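Local coordinates for truncated hemoglobin from geobacillus stearothermophilus (Geobacillus stearothermophilus, PDB 2BKM), which binds haem and holds an oxygen molecule at the haem iron, consistent with a truncated haemoglobin that binds or stores oxygen, at residues T15-L19 / A95-L101; D32-F37 / K83-W88; L52-L56 / F109-L113. One frame throughout, in Å; residues are numbered along the deposited sequence.

Overall arrangement
The chain is a truncated globin in which helices 12-29 and 42-55 meet helices 82-98 and 104-120. Along the chain the segments run 15-19, 32-37, 52-56, 83-88, 95-101 and 109-113. Contact 2 is nested inside the loop closed by contact 1, and contact 3 crosses both. Contacts 1 and 2 share helix 82-98. Their centres are about 19 Å apart and they do not touch. Contact 3 lies about 13 Å from contact 1 and 19 Å from contact 2, between centres. Phe109 packs on Leu19 and Met96 of contact 1, and Leu113 on Trp88 of contact 2. One apolar core thus runs from contact 1 to the haem pocket at contact 2.

Contact 1: T15-L19 / A95-L101; sequences TVAKL and AMDEIGL
In the helical two-over-two fold of truncated haemoglobins, helix 12-29 here meets the C-terminal end of helix 82-98. The segments run in opposite senses. Thr15 lies nearest Leu101 (CA to CA 8.0 Å) and Leu19 nearest Ala95 (6.0 Å). Residues 15-19 are regular helix. The second helix ends after Glu98 in a Schellman motif: Gly100 takes positive phi (69/30), Leu101 N bonds to Met96 O at 2.9 Å, and Gly100 N to Asp97 O at 2.9 Å.

Leu19 (chi1 t, chi2 p) sends CD1 to Met96 CG at 3.6 Å and to Ala95 CB at 3.8 Å. Met96 is m with chi2 and chi3 t, an extended side chain that reaches on to Phe109. Ile99, on the chain just past the helix, points toward helix 12-29. Its chi1 p, chi2 t rotamer sets Ile99 CD1 3.8 Å from Leu19 CB and Ile99 CG2 4.0 Å from Lys18 CB. Thr15 is m. Thr15 CG2 lies 4.1 Å from Leu101 CD2, while the Thr15 hydroxyl bonds to Ile10. Lys18 (chi1 m, then t throughout) stretches along the outer edge. There water 1 accepts from Lys18 NZ at 2.7 Å and donates to Ile99 O at 2.8 Å.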
loop_
_atom_site.group_PDB
_atom_site.type_symbol
_atom_site.label_atom_id
_atom_site.label_comp_id
_atom_site.label_asym_id
_atom_site.label_seq_id
_atom_site.Cartn_x
_atom_site.Cartn_y
_atom_site.Cartn_z
ATOM N N THR A 15 -1.960 7.614 -11.549
ATOM C CA THR A 15 -2.185 6.214 -11.189
ATOM C C THR A 15 -2.184 6.052 -9.667
ATOM O O THR A 15 -3.029 5.362 -9.096
ATOM C CB THR A 15 -1.103 5.341 -11.802
ATOM O OG1 THR A 15 -1.211 5.460 -13.215
ATOM C CG2 THR A 15 -1.311 3.878 -11.451
ATOM N N VAL A 16 -1.223 6.673 -9.005
ATOM C CA VAL A 16 -1.176 6.530 -7.558
ATOM C C VAL A 16 -2.443 7.039 -6.929
ATOM O O VAL A 16 -2.976 6.404 -6.034
ATOM C CB VAL A 16 0.069 7.205 -6.948
ATOM C CG1 VAL A 16 0.048 7.172 -5.409
ATOM C CG2 VAL A 16 1.333 6.545 -7.491
ATOM N N ALA A 17 -2.930 8.190 -7.401
ATOM C CA ALA A 17 -4.155 8.743 -6.837
ATOM C C ALA A 17 -5.332 7.795 -6.991
ATOM O O ALA A 17 -6.096 7.593 -6.044
ATOM C CB ALA A 17 -4.484 10.057 -7.529
ATOM N N LYS A 18 -5.511 7.274 -8.203
ATOM C CA LYS A 18 -6.617 6.414 -8.462
ATOM C C LYS A 18 -6.503 5.154 -7.624
ATOM O O LYS A 18 -7.462 4.676 -7.083
ATOM C CB LYS A 18 -6.610 6.009 -9.937
ATOM C CG LYS A 18 -7.195 7.033 -10.850
ATOM C CD LYS A 18 -7.001 6.554 -12.261
ATOM C CE LYS A 18 -7.960 7.232 -13.204
ATOM N NZ LYS A 18 -7.907 6.505 -14.490
ATOM N N LEU A 19 -5.283 4.637 -7.563
ATOM C CA LEU A 19 -5.027 3.394 -6.847
ATOM C C LEU A 19 -5.361 3.528 -5.370
ATOM O O LEU A 19 -6.032 2.664 -4.792
ATOM C CB LEU A 19 -3.558 2.989 -7.014
ATOM C CG LEU A 19 -3.228 1.653 -6.330
ATOM C CD1 LEU A 19 -4.066 0.520 -6.905
ATOM C CD2 LEU A 19 -1.740 1.399 -6.544
ATOM N N ALA A 95 -7.788 -3.379 -6.044
ATOM C CA ALA A 95 -7.760 -1.966 -6.405
ATOM C C ALA A 95 -7.001 -1.776 -7.712
ATOM O O ALA A 95 -7.419 -0.964 -8.537
ATOM C CB ALA A 95 -7.124 -1.157 -5.283
ATOM N N MET A 96 -5.868 -2.472 -7.885
ATOM C CA MET A 96 -5.126 -2.393 -9.138
ATOM C C MET A 96 -6.006 -2.853 -10.267
ATOM O O MET A 96 -6.056 -2.188 -11.300
ATOM C CB MET A 96 -3.838 -3.210 -9.085
ATOM C CG MET A 96 -2.820 -2.611 -8.161
ATOM S SD MET A 96 -1.444 -3.722 -7.885
ATOM C CE MET A 96 -0.257 -2.599 -7.170
ATOM N N ASP A 97 -6.707 -3.964 -10.061
ATOM C CA ASP A 97 -7.601 -4.456 -11.133
ATOM C C ASP A 97 -8.683 -3.406 -11.418
ATOM O O ASP A 97 -8.995 -3.119 -12.608
ATOM C CB ASP A 97 -8.287 -5.736 -10.738
ATOM C CG ASP A 97 -7.365 -6.905 -10.607
ATOM O OD1 ASP A 97 -6.214 -6.870 -11.079
ATOM O OD2 ASP A 97 -7.810 -7.911 -9.995
ATOM N N GLU A 98 -9.227 -2.807 -10.370
ATOM C CA GLU A 98 -10.393 -1.919 -10.525
ATOM C C GLU A 98 -9.997 -0.707 -11.330
ATOM O O GLU A 98 -10.796 -0.227 -12.120
ATOM C CB GLU A 98 -10.872 -1.486 -9.160
ATOM C CG GLU A 98 -12.025 -0.507 -9.184
ATOM C CD GLU A 98 -12.566 -0.238 -7.785
ATOM O OE1 GLU A 98 -13.275 0.760 -7.635
ATOM O OE2 GLU A 98 -12.280 -1.027 -6.853
ATOM N N ILE A 99 -8.789 -0.192 -11.138
ATOM C CA ILE A 99 -8.393 1.038 -11.833
ATOM C C ILE A 99 -7.832 0.705 -13.197
ATOM O O ILE A 99 -7.381 1.598 -13.932
ATOM C CB ILE A 99 -7.416 1.899 -11.033
ATOM C CG1 ILE A 99 -6.033 1.194 -10.864
ATOM C CG2 ILE A 99 -8.054 2.270 -9.683
ATOM C CD1 ILE A 99 -4.933 2.205 -10.499
ATOM N N GLY A 100 -7.865 -0.587 -13.526
ATOM C CA GLY A 100 -7.347 -1.076 -14.798
ATOM C C GLY A 100 -5.849 -1.003 -14.943
ATOM O O GLY A 100 -5.348 -0.914 -16.066
ATOM N N LEU A 101 -5.097 -1.123 -13.839
ATOM C CA LEU A 101 -3.637 -1.129 -13.882
ATOM C C LEU A 101 -3.142 -2.548 -14.016
ATOM O O LEU A 101 -3.205 -3.336 -13.041
ATOM C CB LEU A 101 -3.060 -0.540 -12.605
ATOM C CG LEU A 101 -1.549 -0.600 -12.468
ATOM C CD1 LEU A 101 -0.796 0.210 -13.556
ATOM C CD2 LEU A 101 -1.142 -0.170 -11.074
HETATM O O HOH W 1 -8.775 4.002 -14.059
#

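Contact 2: D32-F37 / K83-W88; sequences DLRPIF and KRAEAW. With HEM (protoporphyrin IX containing Fe), chain D; ACT (acetate ion), chain E; OXY (oxygen molecule), chain C.
Arg84 uses all three guanidinium nitrogens. Arg84 NE donates to Asp32 O at 2.9 Å (N-H...O angle 137°). Arg84 NH1 donates to water 2 at 2.9 Å, and that water donates weakly to Asp32 O at 3.3 Å. Arg84 NH2 bonds to Glu79 O. Ile36 (chi1 p) lies over one face of the guanidinium, with Ile36 CG2 3.4 Å from Arg84 NH1. Asp32 OD2 makes a long salt bridge to Lys83 NZ at 3.9 Å.

Segment 83-88 is regular helix. Segment 32-37 is a loop between helices 12-29 and 42-55, with helical phi/psi at 34-36 and Ile36 N bonded to Leu33 O at 2.9 Å. The CA atoms of Asp32 and Arg84 are 6.0 Å apart. Leu33 (m, t) packs on the helix, with Leu33 CG 3.9 Å from Ala87 CB and Leu33 CD1 3.9 Å from Trp88 CA.

In the globin fold this loop and helix 82-98 form part of the wall of the distal haem pocket. Phe37 CZ lies 3.4 Å from OXY O2, 4.4 Å from Trp88 CD1 and 3.3 Å from HEM CHB. The haem lies over one face of each of these two rings. Trp88 (chi1 t) points its indole nitrogen at the ligand site. OXY and ACT overlap there as alternative occupants. HEM FE binds OXY O1 at 2.0 Å or ACT OXT at 2.1 Å. Trp88 NE1 donates to OXY O1 at 2.6 Å and OXY O2 at 3.1 Å, or to ACT OXT at 3.1 Å and ACT O at 3.3 Å. Tyr24 OH also bonds to the acetate.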
loop_
_atom_site.group_PDB
_atom_site.type_symbol
_atom_site.label_atom_id
_atom_site.label_comp_id
_atom_site.label_asym_id
_atom_site.label_seq_id
_atom_site.Cartn_x
_atom_site.Cartn_y
_atom_site.Cartn_z
ATOM N N ASP A 32 -11.105 -8.123 7.843
ATOM C CA ASP A 32 -9.845 -8.330 8.525
ATOM C C ASP A 32 -9.069 -7.045 8.708
ATOM O O ASP A 32 -8.084 -7.038 9.473
ATOM C CB ASP A 32 -8.964 -9.311 7.779
ATOM C CG ASP A 32 -9.541 -10.687 7.762
ATOM O OD1 ASP A 32 -9.997 -11.126 8.841
ATOM O OD2 ASP A 32 -9.560 -11.316 6.685
ATOM N N LEU A 33 -9.489 -5.981 8.008
ATOM C CA LEU A 33 -8.775 -4.712 8.084
ATOM C C LEU A 33 -9.550 -3.595 8.730
ATOM O O LEU A 33 -8.986 -2.825 9.527
ATOM C CB LEU A 33 -8.320 -4.273 6.680
ATOM C CG LEU A 33 -7.497 -5.329 5.953
ATOM C CD1 LEU A 33 -7.209 -4.754 4.597
ATOM C CD2 LEU A 33 -6.233 -5.582 6.736
ATOM N N ARG A 34 -10.831 -3.502 8.373
ATOM C CA ARG A 34 -11.724 -2.419 8.802
ATOM C C ARG A 34 -11.576 -2.085 10.287
ATOM O O ARG A 34 -11.520 -0.894 10.628
ATOM C CB ARG A 34 -13.186 -2.746 8.450
ATOM C CG ARG A 34 -14.173 -1.581 8.632
ATOM C CD ARG A 34 -15.624 -2.100 8.723
ATOM N NE ARG A 34 -16.541 -1.196 9.431
ATOM C CZ ARG A 34 -16.287 0.068 9.788
ATOM N NH1 ARG A 34 -15.129 0.654 9.503
ATOM N NH2 ARG A 34 -17.218 0.764 10.435
ATOM N N PRO A 35 -11.467 -3.101 11.172
ATOM C CA PRO A 35 -11.509 -2.649 12.562
ATOM C C PRO A 35 -10.206 -2.015 13.039
ATOM O O PRO A 35 -10.250 -1.238 14.015
ATOM C CB PRO A 35 -11.839 -3.925 13.352
ATOM C CG PRO A 35 -12.123 -5.021 12.299
ATOM C CD PRO A 35 -11.350 -4.574 11.092
ATOM N N ILE A 36 -9.069 -2.287 12.368
ATOM C CA ILE A 36 -7.794 -1.734 12.844
ATOM C C ILE A 36 -7.390 -0.423 12.163
ATOM O O ILE A 36 -6.436 0.234 12.568
ATOM C CB ILE A 36 -6.620 -2.737 12.823
ATOM C CG1 ILE A 36 -6.196 -3.105 11.385
ATOM C CG2 ILE A 36 -6.971 -3.971 13.646
ATOM C CD1 ILE A 36 -4.758 -3.665 11.270
ATOM N N PHE A 37 -8.135 -0.062 11.128
ATOM C CA PHE A 37 -7.917 1.202 10.463
ATOM C C PHE A 37 -8.860 2.232 11.065
ATOM O O PHE A 37 -9.901 1.840 11.594
ATOM C CB PHE A 37 -8.203 1.046 8.968
ATOM C CG PHE A 37 -7.025 0.551 8.188
ATOM C CD1 PHE A 37 -6.145 1.464 7.590
ATOM C CD2 PHE A 37 -6.790 -0.809 8.033
ATOM C CE1 PHE A 37 -5.059 1.019 6.865
ATOM C CE2 PHE A 37 -5.658 -1.267 7.345
ATOM C CZ PHE A 37 -4.812 -0.367 6.732
ATOM N N LYS A 83 -2.481 -13.346 7.845
ATOM C CA LYS A 83 -3.814 -13.208 7.291
ATOM C C LYS A 83 -4.106 -11.760 6.981
ATOM O O LYS A 83 -4.714 -11.452 5.952
ATOM C CB LYS A 83 -4.858 -13.817 8.234
ATOM C CG LYS A 83 -6.276 -13.772 7.699
ATOM C CD LYS A 83 -7.259 -14.443 8.659
ATOM C CE LYS A 83 -8.655 -14.220 8.144
ATOM N NZ LYS A 83 -8.869 -15.097 6.968
ATOM N N ARG A 84 -3.718 -10.843 7.872
ATOM C CA ARG A 84 -3.988 -9.451 7.624
ATOM C C ARG A 84 -3.147 -8.939 6.463
ATOM O O ARG A 84 -3.618 -8.099 5.703
ATOM C CB ARG A 84 -3.807 -8.603 8.890
ATOM C CG ARG A 84 -5.022 -8.757 9.796
ATOM C CD ARG A 84 -4.907 -7.831 10.991
ATOM N NE ARG A 84 -6.217 -7.744 11.632
ATOM C CZ ARG A 84 -6.387 -7.416 12.906
ATOM N NH1 ARG A 84 -7.611 -7.333 13.381
ATOM N NH2 ARG A 84 -5.332 -7.127 13.678
ATOM N N ALA A 85 -1.902 -9.384 6.393
ATOM C CA ALA A 85 -1.080 -9.013 5.232
ATOM C C ALA A 85 -1.714 -9.516 3.952
ATOM O O ALA A 85 -1.765 -8.757 2.954
ATOM C CB ALA A 85 0.323 -9.531 5.364
ATOM N N GLU A 86 -2.247 -10.731 3.983
ATOM C CA GLU A 86 -2.925 -11.217 2.780
ATOM C C GLU A 86 -4.144 -10.375 2.481
ATOM O O GLU A 86 -4.482 -10.130 1.313
ATOM C CB GLU A 86 -3.336 -12.681 2.909
ATOM C CG GLU A 86 -2.218 -13.602 2.943
ATOM C CD GLU A 86 -1.482 -13.650 1.630
ATOM O OE1 GLU A 86 -0.235 -13.666 1.650
ATOM O OE2 GLU A 86 -2.182 -13.717 0.595
ATOM N N ALA A 87 -4.868 -9.964 3.503
ATOM C CA ALA A 87 -6.028 -9.121 3.232
ATOM C C ALA A 87 -5.633 -7.798 2.602
ATOM O O ALA A 87 -6.297 -7.317 1.663
ATOM C CB ALA A 87 -6.824 -8.906 4.529
ATOM N N TRP A 88 -4.559 -7.190 3.119
ATOM C CA TRP A 88 -4.109 -5.927 2.585
ATOM C C TRP A 88 -3.724 -6.137 1.114
ATOM O O TRP A 88 -4.129 -5.387 0.248
ATOM C CB TRP A 88 -2.908 -5.489 3.418
ATOM C CG TRP A 88 -2.433 -4.095 3.213
ATOM C CD1 TRP A 88 -2.651 -3.023 4.047
ATOM C CD2 TRP A 88 -1.630 -3.603 2.133
ATOM N NE1 TRP A 88 -2.025 -1.903 3.566
ATOM C CE2 TRP A 88 -1.376 -2.223 2.398
ATOM C CE3 TRP A 88 -1.045 -4.197 1.009
ATOM C CZ2 TRP A 88 -0.656 -1.412 1.518
ATOM C CZ3 TRP A 88 -0.295 -3.381 0.124
ATOM C CH2 TRP A 88 -0.097 -2.012 0.407
HETATM C CHA HEM D . -0.355 3.003 8.365
HETATM C CHB HEM D . -2.233 -1.426 8.539
HETATM C CHC HEM D . 0.954 -2.796 5.154
HETATM C CHD HEM D . 2.026 1.809 4.324
HETATM C C1A HEM D . -1.140 1.920 8.644
HETATM C C2A HEM D . -2.197 1.938 9.633
HETATM C C3A HEM D . -2.714 0.712 9.679
HETATM C C4A HEM D . -1.998 -0.106 8.734
HETATM C CMA HEM D . -3.880 0.249 10.571
HETATM C CAA HEM D . -2.643 3.168 10.442
HETATM C CBA HEM D . -3.353 4.140 9.519
HETATM C CGA HEM D . -3.523 5.525 10.112
HETATM O O1A HEM D . -3.212 5.767 11.325
HETATM O O2A HEM D . -3.946 6.439 9.358
HETATM C C1B HEM D . -1.494 -2.177 7.672
HETATM C C2B HEM D . -1.608 -3.612 7.509
HETATM C C3B HEM D . -0.709 -3.979 6.602
HETATM C C4B HEM D . 0.010 -2.823 6.122
HETATM C CMB HEM D . -2.615 -4.534 8.229
HETATM C CAB HEM D . -0.491 -5.403 6.116
HETATM C CBB HEM D . 0.709 -5.859 5.734
HETATM C C1C HEM D . 1.463 -1.659 4.564
HETATM C C2C HEM D . 2.231 -1.612 3.343
HETATM C C3C HEM D . 2.512 -0.316 3.156
HETATM C C4C HEM D . 1.926 0.458 4.221
HETATM C CMC HEM D . 2.638 -2.821 2.449
HETATM C CAC HEM D . 3.264 0.357 1.996
HETATM C CBC HEM D . 3.911 -0.277 1.029
HETATM C C1D HEM D . 1.516 2.532 5.355
HETATM C C2D HEM D . 1.772 3.938 5.544
HETATM C C3D HEM D . 1.050 4.291 6.794
HETATM C C4D HEM D . 0.457 3.066 7.270
HETATM C CMD HEM D . 2.579 4.863 4.623
HETATM C CAD HEM D . 0.989 5.661 7.440
HETATM C CBD HEM D . 2.040 5.742 8.555
HETATM C CGD HEM D . 1.822 7.065 9.250
HETATM O O1D HEM D . 0.894 7.185 10.117
HETATM O O2D HEM D . 2.552 8.018 8.863
HETATM N NA HEM D . -1.050 0.647 8.123
HETATM N NB HEM D . -0.499 -1.753 6.815
HETATM N NC HEM D . 1.274 -0.390 5.057
HETATM N ND HEM D . 0.731 2.059 6.390
HETATM FE FE HEM D . 0.133 0.141 6.606
HETATM C C ACT E . -2.071 1.520 4.877
HETATM O O ACT E . -2.858 1.247 3.973
HETATM O OXT ACT E . -1.300 0.633 5.187
HETATM C CH3 ACT E . -2.043 2.850 5.531
HETATM O O1 OXY C . -1.228 -0.042 5.196
HETATM O O2 OXY C . -2.068 0.792 5.122
HETATM O O HOH W 2 -9.404 -8.972 11.848
#

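Contact 3: L52-L56 / F109-L113; sequences LTQYL and FYHRL
Phe109 (chi1 t) sits at the apolar centre. Leu56 (m, t) lays CD2 over the face of its ring in a CH-pi contact, 3.7 Å from the Phe109 centroid and 15° off the normal. At the ring edge, Phe109 CZ is 4.0 Å from Leu52 CD2 and Phe109 CE2 is 4.0 Å from Tyr55 CE1. Leu113 (m, t) closes the group. Leu113 CD2 is 4.1 Å from Leu52 CD2 and 3.6 Å from Tyr55 CE1, and the Leu113 side chain also touches the haem.

Here the end of helix 42-55 packs on helix 104-120 in the globin core. Residues 52-55 end helix 42-55; residues 109-113 are helix throughout. Leu56 follows the last turn, its N bonded to Leu52 O at 2.9 Å. The closest CA pairs are Leu56-Phe109 at 7.6 Å and Tyr55-Arg112 at 9.2 Å.

Tyr55 (chi1 t) reaches across to helix 104-120, where its OH bonds to Thr116. At the outer edge Arg112 bends back at chi3 (p). Its guanidinium stacks on the Tyr55 ring as a cation-pi pair, centres 4.0 Å apart and planes at 20°. Arg112 NH1 donates to Tyr55 O at 2.7 Å, and Arg112 NH2 weakly at 2.9 Å.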
loop_
_atom_site.group_PDB
_atom_site.type_symbol
_atom_site.label_atom_id
_atom_site.label_comp_id
_atom_site.label_asym_id
_atom_site.label_seq_id
_atom_site.Cartn_x
_atom_site.Cartn_y
_atom_site.Cartn_z
ATOM N N LEU A 52 3.519 6.074 -1.312
ATOM C CA LEU A 52 3.691 5.257 -2.497
ATOM C C LEU A 52 4.413 6.058 -3.581
ATOM O O LEU A 52 5.239 5.518 -4.302
ATOM C CB LEU A 52 2.346 4.770 -3.010
ATOM C CG LEU A 52 1.684 3.701 -2.118
ATOM C CD1 LEU A 52 0.343 3.391 -2.692
ATOM C CD2 LEU A 52 2.570 2.460 -2.031
ATOM N N THR A 53 4.167 7.369 -3.617
ATOM C CA THR A 53 4.887 8.225 -4.557
ATOM C C THR A 53 6.389 8.098 -4.330
ATOM O O THR A 53 7.156 7.832 -5.242
ATOM C CB THR A 53 4.402 9.687 -4.368
ATOM O OG1 THR A 53 3.029 9.754 -4.772
ATOM C CG2 THR A 53 5.280 10.628 -5.212
ATOM N N GLN A 54 6.796 8.256 -3.082
ATOM C CA GLN A 54 8.193 8.166 -2.734
ATOM C C GLN A 54 8.735 6.759 -2.918
ATOM O O GLN A 54 9.811 6.574 -3.432
ATOM C CB GLN A 54 8.291 8.674 -1.295
ATOM C CG GLN A 54 9.577 8.529 -0.576
ATOM C CD GLN A 54 9.464 9.185 0.775
ATOM O OE1 GLN A 54 8.795 10.205 0.930
ATOM N NE2 GLN A 54 10.117 8.602 1.766
ATOM N N TYR A 55 7.953 5.775 -2.496
ATOM C CA TYR A 55 8.341 4.392 -2.581
ATOM C C TYR A 55 8.620 3.976 -4.000
ATOM O O TYR A 55 9.493 3.147 -4.233
ATOM C CB TYR A 55 7.143 3.624 -2.098
ATOM C CG TYR A 55 7.193 2.127 -1.998
ATOM C CD1 TYR A 55 6.533 1.333 -2.938
ATOM C CD2 TYR A 55 7.811 1.518 -0.929
ATOM C CE1 TYR A 55 6.445 -0.008 -2.788
ATOM C CE2 TYR A 55 7.727 0.139 -0.756
ATOM C CZ TYR A 55 7.042 -0.607 -1.703
ATOM O OH TYR A 55 6.955 -1.957 -1.531
ATOM N N LEU A 56 7.883 4.566 -4.942
ATOM C CA LEU A 56 8.031 4.198 -6.347
ATOM C C LEU A 56 9.127 4.957 -7.047
ATOM O O LEU A 56 9.315 4.777 -8.252
ATOM C CB LEU A 56 6.707 4.416 -7.051
ATOM C CG LEU A 56 5.537 3.453 -6.791
ATOM C CD1 LEU A 56 4.277 4.158 -7.104
ATOM C CD2 LEU A 56 5.659 2.316 -7.739
ATOM N N PHE A 109 5.654 -3.484 -9.158
ATOM C CA PHE A 109 5.197 -2.697 -8.015
ATOM C C PHE A 109 4.522 -3.601 -6.978
ATOM O O PHE A 109 4.835 -3.536 -5.787
ATOM C CB PHE A 109 4.224 -1.639 -8.563
ATOM C CG PHE A 109 3.557 -0.779 -7.542
ATOM C CD1 PHE A 109 2.408 -0.089 -7.912
ATOM C CD2 PHE A 109 4.075 -0.580 -6.258
ATOM C CE1 PHE A 109 1.757 0.777 -7.016
ATOM C CE2 PHE A 109 3.432 0.282 -5.360
ATOM C CZ PHE A 109 2.264 0.924 -5.708
ATOM N N TYR A 110 3.615 -4.461 -7.438
ATOM C CA TYR A 110 2.925 -5.366 -6.532
ATOM C C TYR A 110 3.929 -6.218 -5.797
ATOM O O TYR A 110 3.770 -6.426 -4.576
ATOM C CB TYR A 110 1.949 -6.232 -7.302
ATOM C CG TYR A 110 1.176 -7.117 -6.360
ATOM C CD1 TYR A 110 1.440 -8.450 -6.316
ATOM C CD2 TYR A 110 0.256 -6.568 -5.465
ATOM C CE1 TYR A 110 0.799 -9.295 -5.436
ATOM C CE2 TYR A 110 -0.445 -7.370 -4.578
ATOM C CZ TYR A 110 -0.164 -8.735 -4.579
ATOM O OH TYR A 110 -0.772 -9.569 -3.683
ATOM N N HIS A 111 4.976 -6.704 -6.488
ATOM C CA HIS A 111 5.954 -7.548 -5.802
ATOM C C HIS A 111 6.704 -6.766 -4.755
ATOM O O HIS A 111 7.023 -7.316 -3.708
ATOM C CB HIS A 111 6.895 -8.176 -6.811
ATOM C CG HIS A 111 6.199 -9.168 -7.654
ATOM N ND1 HIS A 111 6.615 -9.466 -8.936
ATOM C CD2 HIS A 111 5.082 -9.906 -7.432
ATOM C CE1 HIS A 111 5.785 -10.355 -9.460
ATOM N NE2 HIS A 111 4.859 -10.666 -8.561
ATOM N N ARG A 112 6.965 -5.495 -4.997
ATOM C CA ARG A 112 7.612 -4.700 -3.939
ATOM C C ARG A 112 6.678 -4.666 -2.751
ATOM O O ARG A 112 7.125 -4.828 -1.634
ATOM C CB ARG A 112 7.881 -3.291 -4.431
ATOM C CG ARG A 112 8.989 -3.256 -5.453
ATOM C CD ARG A 112 9.513 -1.888 -5.710
ATOM N NE ARG A 112 9.937 -1.218 -4.488
ATOM C CZ ARG A 112 10.123 0.093 -4.418
ATOM N NH1 ARG A 112 9.987 0.857 -5.517
ATOM N NH2 ARG A 112 10.449 0.639 -3.262
ATOM N N LEU A 113 5.381 -4.487 -3.024
ATOM C CA LEU A 113 4.428 -4.421 -1.913
ATOM C C LEU A 113 4.311 -5.746 -1.185
ATOM O O LEU A 113 4.111 -5.756 0.034
ATOM C CB LEU A 113 3.073 -4.003 -2.440
ATOM C CG LEU A 113 2.989 -2.582 -2.998
ATOM C CD1 LEU A 113 1.613 -2.402 -3.554
ATOM C CD2 LEU A 113 3.292 -1.546 -1.933
#